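Long-range contacts in enoyl-acyl carrier protein reductase (Uncultured bacterium, PDB 6KIA), which probably catalyses the NADH-dependent reduction of the enoyl double bond on acyl carrier protein substrates, a step of bacterial fatty acid synthesis: residues A[242-247]-A[424-429]; A[289-294]-A[397-402]; A[305-310]-A[340-345]. One frame throughout, in Å; residues are numbered along the deposited sequence.

Interaction 1: A[242-247]-A[424-429]; sequences HGTEIL and LSHDVI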
loop_
_atom_site.group_PDB
_atom_site.type_symbol
_atom_site.label_atom_id
_atom_site.label_comp_id
_atom_site.label_asym_id
_atom_site.label_seq_id
_atom_site.Cartn_x
_atom_site.Cartn_y
_atom_site.Cartn_z
ATOM N N HIS A 242 4.815 6.697 -3.322
ATOM C CA HIS A 242 5.585 7.941 -3.304
ATOM C C HIS A 242 5.346 8.659 -4.617
ATOM O O HIS A 242 6.284 9.125 -5.280
ATOM C CB HIS A 242 7.078 7.656 -3.088
ATOM C CG HIS A 242 7.860 8.849 -2.623
ATOM N ND1 HIS A 242 9.067 8.736 -1.964
ATOM C CD2 HIS A 242 7.607 10.176 -2.726
ATOM C CE1 HIS A 242 9.513 9.945 -1.659
ATOM N NE2 HIS A 242 8.650 10.836 -2.115
ATOM N N GLY A 243 4.085 8.654 -5.046
ATOM C CA GLY A 243 3.727 9.197 -6.344
ATOM C C GLY A 243 4.115 8.265 -7.475
ATOM O O GLY A 243 4.905 7.327 -7.301
ATOM N N THR A 244 3.593 8.546 -8.667
ATOM C CA THR A 244 3.746 7.634 -9.799
ATOM C C THR A 244 3.886 8.402 -11.130
ATOM O O THR A 244 3.227 9.423 -11.322
ATOM C CB THR A 244 2.521 6.699 -9.872
ATOM O OG1 THR A 244 2.405 5.977 -8.638
ATOM C CG2 THR A 244 2.612 5.735 -11.060
ATOM N N GLU A 245 4.743 7.919 -12.038
ATOM C CA GLU A 245 4.821 8.541 -13.363
ATOM C C GLU A 245 3.717 8.020 -14.252
ATOM O O GLU A 245 3.542 6.791 -14.455
ATOM C CB GLU A 245 6.173 8.280 -14.031
ATOM C CG GLU A 245 7.357 8.846 -13.280
ATOM C CD GLU A 245 8.683 8.582 -13.973
ATOM O OE1 GLU A 245 9.001 7.403 -14.190
ATOM O OE2 GLU A 245 9.408 9.545 -14.297
ATOM N N ILE A 246 2.962 8.958 -14.803
ATOM C CA ILE A 246 1.871 8.615 -15.687
ATOM C C ILE A 246 1.965 9.490 -16.938
ATOM O O ILE A 246 2.616 10.526 -16.892
ATOM C CB ILE A 246 0.510 8.801 -14.989
ATOM C CG1 ILE A 246 0.145 10.298 -14.843
ATOM C CG2 ILE A 246 0.465 8.051 -13.645
ATOM C CD1 ILE A 246 -1.193 10.539 -14.123
ATOM N N LEU A 247 1.295 9.095 -18.017
ATOM C CA LEU A 247 1.325 9.861 -19.264
ATOM C C LEU A 247 0.605 11.209 -19.147
ATOM O O LEU A 247 -0.613 11.266 -19.009
ATOM C CB LEU A 247 0.679 9.058 -20.381
ATOM C CG LEU A 247 1.665 8.023 -20.916
ATOM C CD1 LEU A 247 0.997 7.068 -21.897
ATOM C CD2 LEU A 247 2.829 8.713 -21.603
ATOM N N LEU A 424 7.671 1.543 -9.685
ATOM C CA LEU A 424 6.988 0.837 -10.760
ATOM C C LEU A 424 5.909 1.776 -11.284
ATOM O O LEU A 424 4.839 1.879 -10.687
ATOM C CB LEU A 424 6.366 -0.470 -10.246
ATOM C CG LEU A 424 7.339 -1.401 -9.506
ATOM C CD1 LEU A 424 6.618 -2.669 -9.083
ATOM C CD2 LEU A 424 8.513 -1.743 -10.433
ATOM N N SER A 425 6.199 2.519 -12.353
ATOM C CA SER A 425 5.203 3.461 -12.888
ATOM C C SER A 425 4.433 2.845 -14.060
ATOM O O SER A 425 4.632 1.670 -14.372
ATOM C CB SER A 425 5.885 4.779 -13.278
ATOM O OG SER A 425 6.327 5.431 -12.087
ATOM N N HIS A 426 3.551 3.620 -14.710
ATOM C CA HIS A 426 2.697 3.057 -15.736
ATOM C C HIS A 426 3.465 2.491 -16.915
ATOM O O HIS A 426 2.964 1.597 -17.584
ATOM C CB HIS A 426 1.706 4.101 -16.272
ATOM C CG HIS A 426 0.611 4.421 -15.314
ATOM N ND1 HIS A 426 -0.474 5.214 -15.653
ATOM C CD2 HIS A 426 0.416 4.058 -14.023
ATOM C CE1 HIS A 426 -1.271 5.332 -14.609
ATOM N NE2 HIS A 426 -0.760 4.635 -13.602
ATOM N N ASP A 427 4.646 3.043 -17.180
ATOM C CA ASP A 427 5.418 2.596 -18.332
ATOM C C ASP A 427 5.835 1.128 -18.199
ATOM O O ASP A 427 5.485 0.285 -19.049
ATOM C CB ASP A 427 6.646 3.504 -18.575
ATOM C CG ASP A 427 7.636 3.534 -17.418
ATOM O OD1 ASP A 427 7.246 3.463 -16.225
ATOM O OD2 ASP A 427 8.847 3.612 -17.715
ATOM N N VAL A 428 6.494 0.797 -17.104
ATOM C CA VAL A 428 7.015 -0.570 -16.963
ATOM C C VAL A 428 5.874 -1.560 -16.680
ATOM O O VAL A 428 5.917 -2.717 -17.092
ATOM C CB VAL A 428 8.095 -0.625 -15.884
ATOM C CG1 VAL A 428 7.502 -0.425 -14.472
ATOM C CG2 VAL A 428 8.880 -1.953 -15.988
ATOM N N ILE A 429 4.807 -1.097 -16.039
ATOM C CA ILE A 429 3.673 -1.975 -15.810
ATOM C C ILE A 429 2.944 -2.279 -17.136
ATOM O O ILE A 429 2.534 -3.414 -17.389
ATOM C CB ILE A 429 2.714 -1.343 -14.782
ATOM C CG1 ILE A 429 3.324 -1.447 -13.388
ATOM C CG2 ILE A 429 1.320 -1.972 -14.830
ATOM C CD1 ILE A 429 2.740 -0.441 -12.436
HETATM O O HOH W 1 4.679 4.194 -8.955
HETATM O O HOH W 2 8.941 5.307 -12.410
HETATM O O HOH W 3 0.146 6.452 -18.050
#
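Two hydrogen bonds, one given and one accepted by the backbone of E245, carry this contact. E245 N donates to the side-chain oxygen of S425, 2.9 Å from E245 N to S425 OG, and E245 O takes the amide of H426 at 3.2 Å from H426 N, almost along the C=O axis. Both backbone polar groups of E245 turn to the start of helix 426-436. S425 holds the N-cap position, yet its hydroxyl makes no capping bond and receives the strand amide; its OG lies beside its own backbone N (chi1 -68°).

In the β-hairpin 244-248/251-255, T244 and I246 pair with Q255 and Q253 of the partner strand, while the N-H and C=O of E245 are taken by S425 and H426.

The apolar part is a CH-pi contact. I246 CG2 sits over one face of the H426 imidazole, 3.5 Å from its centroid, and the two side chains run alongside each other. T244 CG2 approaches the same ring obliquely.

Waters bridge the rest: one joins T244 OG1 to L424 O, another S425 OG to E245 OE1, and a third, in the imidazole plane, L247 N to H426 ND1. The E245 carboxylate has its main partner in R8, which D427 shares.

Interaction 2: A[289-294]-A[397-402]; sequences PEIRTN and VLSALV. With NAI (1,4-dihydronicotinamide adenine dinucleotide), chain D.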
loop_
_atom_site.group_PDB
_atom_site.type_symbol
_atom_site.label_atom_id
_atom_site.label_comp_id
_atom_site.label_asym_id
_atom_site.label_seq_id
_atom_site.Cartn_x
_atom_site.Cartn_y
_atom_site.Cartn_z
ATOM N N PRO A 289 1.800 2.184 -8.264
ATOM C CA PRO A 289 0.769 3.177 -8.629
ATOM C C PRO A 289 -0.445 3.273 -7.718
ATOM O O PRO A 289 -0.769 2.365 -6.962
ATOM C CB PRO A 289 0.293 2.688 -10.002
ATOM C CG PRO A 289 1.414 1.919 -10.541
ATOM C CD PRO A 289 1.992 1.198 -9.342
ATOM N N GLU A 290 -1.143 4.403 -7.839
ATOM C CA GLU A 290 -2.453 4.597 -7.243
ATOM C C GLU A 290 -3.440 3.581 -7.806
ATOM O O GLU A 290 -3.598 3.468 -9.045
ATOM C CB GLU A 290 -2.974 6.012 -7.554
ATOM C CG GLU A 290 -2.035 7.160 -7.179
ATOM C CD GLU A 290 -0.986 7.493 -8.253
ATOM O OE1 GLU A 290 -0.876 6.789 -9.285
ATOM O OE2 GLU A 290 -0.261 8.486 -8.068
ATOM N N ILE A 291 -4.107 2.843 -6.920
ATOM C CA ILE A 291 -5.190 1.960 -7.329
ATOM C C ILE A 291 -6.304 2.019 -6.295
ATOM O O ILE A 291 -6.183 2.707 -5.285
ATOM C CB ILE A 291 -4.717 0.500 -7.525
ATOM C CG1 ILE A 291 -4.070 -0.052 -6.255
ATOM C CG2 ILE A 291 -3.729 0.372 -8.694
ATOM C CD1 ILE A 291 -3.864 -1.539 -6.369
ATOM N N ARG A 292 -7.417 1.336 -6.557
ATOM C CA ARG A 292 -8.465 1.256 -5.553
ATOM C C ARG A 292 -8.457 -0.103 -4.849
ATOM O O ARG A 292 -8.652 -1.158 -5.469
ATOM C CB ARG A 292 -9.829 1.550 -6.176
ATOM C CG ARG A 292 -9.910 3.000 -6.618
ATOM C CD ARG A 292 -11.312 3.402 -7.052
ATOM N NE ARG A 292 -12.164 3.775 -5.925
ATOM C CZ ARG A 292 -13.162 3.030 -5.462
ATOM N NH1 ARG A 292 -13.443 1.862 -6.030
ATOM N NH2 ARG A 292 -13.885 3.456 -4.431
ATOM N N THR A 293 -8.156 -0.048 -3.556
ATOM C CA THR A 293 -8.151 -1.196 -2.655
ATOM C C THR A 293 -8.925 -0.841 -1.396
ATOM O O THR A 293 -9.425 0.280 -1.257
ATOM C CB THR A 293 -6.731 -1.577 -2.216
ATOM O OG1 THR A 293 -6.232 -0.521 -1.392
ATOM C CG2 THR A 293 -5.794 -1.819 -3.387
ATOM N N ASN A 294 -8.995 -1.772 -0.445
ATOM C CA ASN A 294 -9.577 -1.459 0.864
ATOM C C ASN A 294 -8.896 -0.264 1.536
ATOM O O ASN A 294 -9.559 0.542 2.201
ATOM C CB ASN A 294 -9.499 -2.670 1.799
ATOM C CG ASN A 294 -10.443 -3.784 1.396
ATOM O OD1 ASN A 294 -11.143 -3.701 0.381
ATOM N ND2 ASN A 294 -10.457 -4.853 2.191
ATOM N N VAL A 397 -11.443 -2.394 -13.369
ATOM C CA VAL A 397 -10.699 -3.081 -14.410
ATOM C C VAL A 397 -9.210 -2.712 -14.317
ATOM O O VAL A 397 -8.325 -3.586 -14.303
ATOM C CB VAL A 397 -11.248 -2.727 -15.835
ATOM C CG1 VAL A 397 -10.439 -3.413 -16.892
ATOM C CG2 VAL A 397 -12.718 -3.138 -15.944
ATOM N N LEU A 398 -8.935 -1.412 -14.220
ATOM C CA LEU A 398 -7.547 -0.967 -14.268
ATOM C C LEU A 398 -6.751 -1.325 -12.999
ATOM O O LEU A 398 -5.560 -1.678 -13.093
ATOM C CB LEU A 398 -7.468 0.538 -14.528
ATOM C CG LEU A 398 -8.034 1.024 -15.885
ATOM C CD1 LEU A 398 -7.897 2.540 -15.977
ATOM C CD2 LEU A 398 -7.318 0.316 -17.033
ATOM N N SER A 399 -7.396 -1.265 -11.835
ATOM C CA SER A 399 -6.747 -1.661 -10.586
ATOM C C SER A 399 -6.377 -3.136 -10.658
ATOM O O SER A 399 -5.264 -3.502 -10.271
ATOM C CB SER A 399 -7.636 -1.394 -9.381
ATOM O OG SER A 399 -7.858 0.002 -9.188
ATOM N N ALA A 400 -7.287 -3.981 -11.168
ATOM C CA ALA A 400 -6.922 -5.406 -11.338
ATOM C C ALA A 400 -5.730 -5.585 -12.289
ATOM O O ALA A 400 -4.879 -6.469 -12.074
ATOM C CB ALA A 400 -8.119 -6.231 -11.824
ATOM N N LEU A 401 -5.667 -4.780 -13.355
ATOM C CA LEU A 401 -4.506 -4.860 -14.261
ATOM C C LEU A 401 -3.197 -4.503 -13.550
ATOM O O LEU A 401 -2.151 -5.144 -13.763
ATOM C CB LEU A 401 -4.741 -3.932 -15.454
ATOM C CG LEU A 401 -5.813 -4.354 -16.463
ATOM C CD1 LEU A 401 -5.666 -3.512 -17.739
ATOM C CD2 LEU A 401 -5.733 -5.835 -16.821
ATOM N N VAL A 402 -3.236 -3.480 -12.699
ATOM C CA VAL A 402 -2.025 -3.080 -11.981
ATOM C C VAL A 402 -1.593 -4.176 -10.988
ATOM O O VAL A 402 -0.401 -4.439 -10.864
ATOM C CB VAL A 402 -2.213 -1.720 -11.253
ATOM C CG1 VAL A 402 -0.975 -1.402 -10.401
ATOM C CG2 VAL A 402 -2.413 -0.612 -12.275
HETATM P PA NAI D . -5.153 -3.719 1.844
HETATM O O1A NAI D . -5.537 -4.950 1.082
HETATM O O2A NAI D . -6.191 -3.141 2.786
HETATM O O5B NAI D . -3.795 -4.046 2.603
HETATM C C5B NAI D . -3.511 -3.417 3.836
HETATM C C4B NAI D . -2.412 -4.327 4.464
HETATM O O4B NAI D . -1.970 -3.595 5.759
HETATM C C3B NAI D . -2.851 -5.486 4.804
HETATM O O3B NAI D . -1.866 -6.565 4.528
HETATM C C2B NAI D . -3.134 -5.371 6.429
HETATM O O2B NAI D . -3.197 -6.725 7.012
HETATM C C1B NAI D . -2.154 -4.652 6.853
HETATM N N9A NAI D . -2.542 -3.834 8.021
HETATM C C8A NAI D . -3.391 -2.810 8.217
HETATM N N7A NAI D . -3.337 -2.469 9.503
HETATM C C5A NAI D . -2.441 -3.283 10.110
HETATM C C6A NAI D . -2.062 -3.300 11.444
HETATM N N6A NAI D . -2.443 -2.522 12.590
HETATM N N1A NAI D . -1.150 -4.206 11.833
HETATM C C2A NAI D . -0.626 -5.091 10.927
HETATM N N3A NAI D . -1.004 -5.070 9.594
HETATM C C4A NAI D . -1.934 -4.143 9.204
HETATM O O3 NAI D . -4.763 -2.480 0.820
HETATM P PN NAI D . -3.453 -2.280 -0.099
HETATM O O1N NAI D . -3.283 -3.442 -1.028
HETATM O O2N NAI D . -3.722 -0.961 -0.807
HETATM O O5D NAI D . -2.202 -2.154 0.883
HETATM C C5D NAI D . -1.077 -3.009 0.764
HETATM C C4D NAI D . 0.177 -2.116 0.631
HETATM O O4D NAI D . 0.144 -1.514 -0.542
HETATM C C3D NAI D . 0.154 -0.995 1.668
HETATM O O3D NAI D . 1.371 -0.864 2.323
HETATM C C2D NAI D . -0.079 0.243 0.773
HETATM O O2D NAI D . 0.347 1.450 1.497
HETATM C C1D NAI D . 0.604 -0.019 -0.311
HETATM N N1N NAI D . 0.204 0.782 -1.467
HETATM C C2N NAI D . -1.120 1.008 -1.777
HETATM C C3N NAI D . -1.451 1.833 -2.860
HETATM C C7N NAI D . -2.908 2.074 -3.252
HETATM O O7N NAI D . -3.214 3.019 -3.975
HETATM N N7N NAI D . -3.903 1.181 -2.776
HETATM C C4N NAI D . -0.475 2.420 -3.652
HETATM C C5N NAI D . 0.865 2.142 -3.360
HETATM C C6N NAI D . 1.193 1.331 -2.268
#
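The flat carboxamide of the bound NADH has the I291 side chain over one face: I291 CG1 lies above it on the amide side, 3.7 Å from NAI N7N. The donor I291 N lies off the plane on that same side, and its bond to the carboxamide oxygen is nearly straight, 3.1 Å from I291 N to NAI O7N at 176°. At the amide nitrogen T293 OG1 is close by, while the dihydropyridine ring meets P289 O obliquely, 3.3 Å from its C4N, the carbon that carries the transferable hydride. Y33 OH also bonds to P289 O.

This is the Rossmann-type cofactor site, and 289-294 is the loop after strand 283-287; as in related short-chain reductases, a main-chain amide here reads the carboxamide. T293 continues the grip by donating from OG1 to the nicotinamide-side phosphate, 2.6 Å to NAI O2N.

Behind the loop stands helix 394-413, which meets its reverse side. I291 reaches both ways: its CG1 takes the crowded position between backbone N and carbonyl carbon (chi1 57°), facing the cofactor, whereas CG2 crosses obliquely onto V402, 3.6 Å from V402 CB. P289 adds its ring carbons CG and CD against V402 CG1, with I429 of helix 426-436 also touching the proline. The helix is therefore second shell: it packs on residues that themselves touch NADH.

The polar tie is S399. Its hydroxyl, set beside its own backbone N (chi1 -66°), bonds to T395 O one turn earlier in the helix, which orients it to accept from the loop. R292 N points almost exactly at that oxygen, 3.0 Å from R292 N to S399 OG.

Interaction 3: A[305-310]-A[340-345]; sequences SLFPLL and ESLLQK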
loop_
_atom_site.group_PDB
_atom_site.type_symbol
_atom_site.label_atom_id
_atom_site.label_comp_id
_atom_site.label_asym_id
_atom_site.label_seq_id
_atom_site.Cartn_x
_atom_site.Cartn_y
_atom_site.Cartn_z
ATOM N N SER A 305 -5.494 9.264 -10.954
ATOM C CA SER A 305 -4.139 9.025 -11.456
ATOM C C SER A 305 -4.036 7.776 -12.325
ATOM O O SER A 305 -3.112 7.652 -13.115
ATOM C CB SER A 305 -3.158 8.912 -10.292
ATOM O OG SER A 305 -3.107 10.132 -9.551
ATOM N N LEU A 306 -5.011 6.886 -12.215
ATOM C CA LEU A 306 -4.911 5.563 -12.822
ATOM C C LEU A 306 -5.382 5.510 -14.284
ATOM O O LEU A 306 -4.853 4.730 -15.080
ATOM C CB LEU A 306 -5.710 4.568 -11.966
ATOM C CG LEU A 306 -5.808 3.104 -12.398
ATOM C CD1 LEU A 306 -4.425 2.447 -12.435
ATOM C CD2 LEU A 306 -6.718 2.400 -11.397
ATOM N N PHE A 307 -6.348 6.349 -14.656
ATOM C CA PHE A 307 -6.911 6.262 -16.020
ATOM C C PHE A 307 -5.899 6.324 -17.179
ATOM O O PHE A 307 -6.050 5.582 -18.168
ATOM C CB PHE A 307 -7.973 7.351 -16.208
ATOM C CG PHE A 307 -9.157 7.197 -15.300
ATOM C CD1 PHE A 307 -10.079 6.184 -15.507
ATOM C CD2 PHE A 307 -9.351 8.072 -14.244
ATOM C CE1 PHE A 307 -11.186 6.037 -14.659
ATOM C CE2 PHE A 307 -10.457 7.952 -13.403
ATOM C CZ PHE A 307 -11.378 6.947 -13.604
ATOM N N PRO A 308 -4.856 7.180 -17.070
ATOM C CA PRO A 308 -3.901 7.216 -18.183
ATOM C C PRO A 308 -3.118 5.912 -18.395
ATOM O O PRO A 308 -2.407 5.813 -19.397
ATOM C CB PRO A 308 -2.956 8.370 -17.794
ATOM C CG PRO A 308 -3.778 9.235 -16.888
ATOM C CD PRO A 308 -4.612 8.282 -16.105
ATOM N N LEU A 309 -3.251 4.931 -17.502
ATOM C CA LEU A 309 -2.673 3.600 -17.780
ATOM C C LEU A 309 -3.201 3.078 -19.114
ATOM O O LEU A 309 -2.492 2.374 -19.842
ATOM C CB LEU A 309 -2.980 2.614 -16.632
ATOM C CG LEU A 309 -2.432 1.197 -16.825
ATOM C CD1 LEU A 309 -0.889 1.223 -16.779
ATOM C CD2 LEU A 309 -2.995 0.215 -15.773
ATOM N N LEU A 310 -4.440 3.444 -19.459
ATOM C CA LEU A 310 -4.990 3.039 -20.765
ATOM C C LEU A 310 -4.103 3.502 -21.933
ATOM O O LEU A 310 -3.822 2.747 -22.882
ATOM C CB LEU A 310 -6.412 3.565 -20.940
ATOM C CG LEU A 310 -7.493 2.780 -20.199
ATOM C CD1 LEU A 310 -8.785 3.564 -20.048
ATOM C CD2 LEU A 310 -7.743 1.434 -20.878
ATOM N N GLU A 340 -12.895 8.004 -24.767
ATOM C CA GLU A 340 -12.131 9.186 -25.176
ATOM C C GLU A 340 -12.429 10.430 -24.342
ATOM O O GLU A 340 -11.487 11.131 -23.980
ATOM C CB GLU A 340 -12.296 9.500 -26.673
ATOM C CG GLU A 340 -11.601 8.518 -27.621
ATOM C CD GLU A 340 -12.318 7.196 -27.791
ATOM O OE1 GLU A 340 -13.460 7.046 -27.310
ATOM O OE2 GLU A 340 -11.727 6.289 -28.432
ATOM N N SER A 341 -13.709 10.760 -24.146
ATOM C CA SER A 341 -14.100 11.919 -23.325
ATOM C C SER A 341 -13.562 11.820 -21.906
ATOM O O SER A 341 -13.106 12.829 -21.324
ATOM C CB SER A 341 -15.622 12.077 -23.279
ATOM O OG SER A 341 -16.098 12.527 -24.531
ATOM N N LEU A 342 -13.654 10.612 -21.348
ATOM C CA LEU A 342 -13.147 10.363 -19.996
ATOM C C LEU A 342 -11.652 10.700 -19.962
ATOM O O LEU A 342 -11.167 11.482 -19.120
ATOM C CB LEU A 342 -13.390 8.901 -19.594
ATOM C CG LEU A 342 -13.127 8.492 -18.127
ATOM C CD1 LEU A 342 -13.883 7.201 -17.781
ATOM C CD2 LEU A 342 -11.657 8.328 -17.819
ATOM N N LEU A 343 -10.906 10.100 -20.887
ATOM C CA LEU A 343 -9.472 10.297 -20.886
ATOM C C LEU A 343 -9.076 11.747 -21.147
ATOM O O LEU A 343 -8.069 12.222 -20.609
ATOM C CB LEU A 343 -8.819 9.375 -21.902
ATOM C CG LEU A 343 -8.815 7.897 -21.491
ATOM C CD1 LEU A 343 -8.311 7.037 -22.632
ATOM C CD2 LEU A 343 -7.936 7.676 -20.238
ATOM N N GLN A 344 -9.864 12.436 -21.975
ATOM C CA GLN A 344 -9.583 13.836 -22.262
ATOM C C GLN A 344 -9.839 14.687 -21.022
ATOM O O GLN A 344 -9.122 15.655 -20.746
ATOM C CB GLN A 344 -10.436 14.309 -23.449
ATOM C CG GLN A 344 -10.134 15.747 -23.873
ATOM C CD GLN A 344 -8.693 15.907 -24.347
ATOM O OE1 GLN A 344 -8.235 15.173 -25.227
ATOM N NE2 GLN A 344 -7.966 16.844 -23.744
ATOM N N LYS A 345 -10.818 14.300 -20.219
ATOM C CA LYS A 345 -11.083 15.048 -19.014
ATOM C C LYS A 345 -9.931 14.871 -18.017
ATOM O O LYS A 345 -9.554 15.811 -17.283
ATOM C CB LYS A 345 -12.417 14.585 -18.414
ATOM C CG LYS A 345 -12.760 15.165 -17.064
ATOM C CD LYS A 345 -14.186 14.771 -16.699
ATOM C CE LYS A 345 -15.195 15.299 -17.730
ATOM N NZ LYS A 345 -15.387 16.782 -17.754
#
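A type I turn from L306 to L309 leads here into helix 309-315, and its outer side packs on helix 339-351 through apolar side chains, with no hydrogen bond between the two. The turn is closed by L309 N, which donates to L306 O.

F307 comes next and gives the largest share of this segment's contact. Its CG is anti to the carbonyl carbon (chi1 -63°), which directs the ring to the helix, where it crosses L342 at about a right angle. L342 CD2 rests over one face, 3.9 Å from the centroid and displaced to the rim, so that F307 CD1 is its nearest atom at 3.5 Å. I383 of helix 370-385 touches both residues, making this a junction of three helical elements. The F307 carbonyl is used twice in different ways: it accepts the backbone amide of L310, and the methyl L343 CD2 packs against it, 3.5 Å from F307 O.

P308 only skirts that same methyl with its backbone N. Two residues on, L310 closes the patch from the helix proper, and the branch it offers is CD1, lying 4.2 Å from L343 CD2.

Overall arrangement
Followed from the N terminus, the chain opens all three contacts before closing any. The hairpin strand 242-247 begins interaction 1, the cofactor loop 289-294 begins interaction 2, and the turn 305-310 begins interaction 3. Closure then runs in reverse: 340-345 completes interaction 3, 397-402 interaction 2 and 424-429 interaction 1, so the loops sit one within another and none cross. The three centres lie about 13 to 14 Å apart and each contact touches the others: P289 packs on T244 and I429, S305 on E290, and L309 on V402. Together they join the hairpin, the NADH-binding loop and the C-terminal helices beside the Rossmann-type sheet.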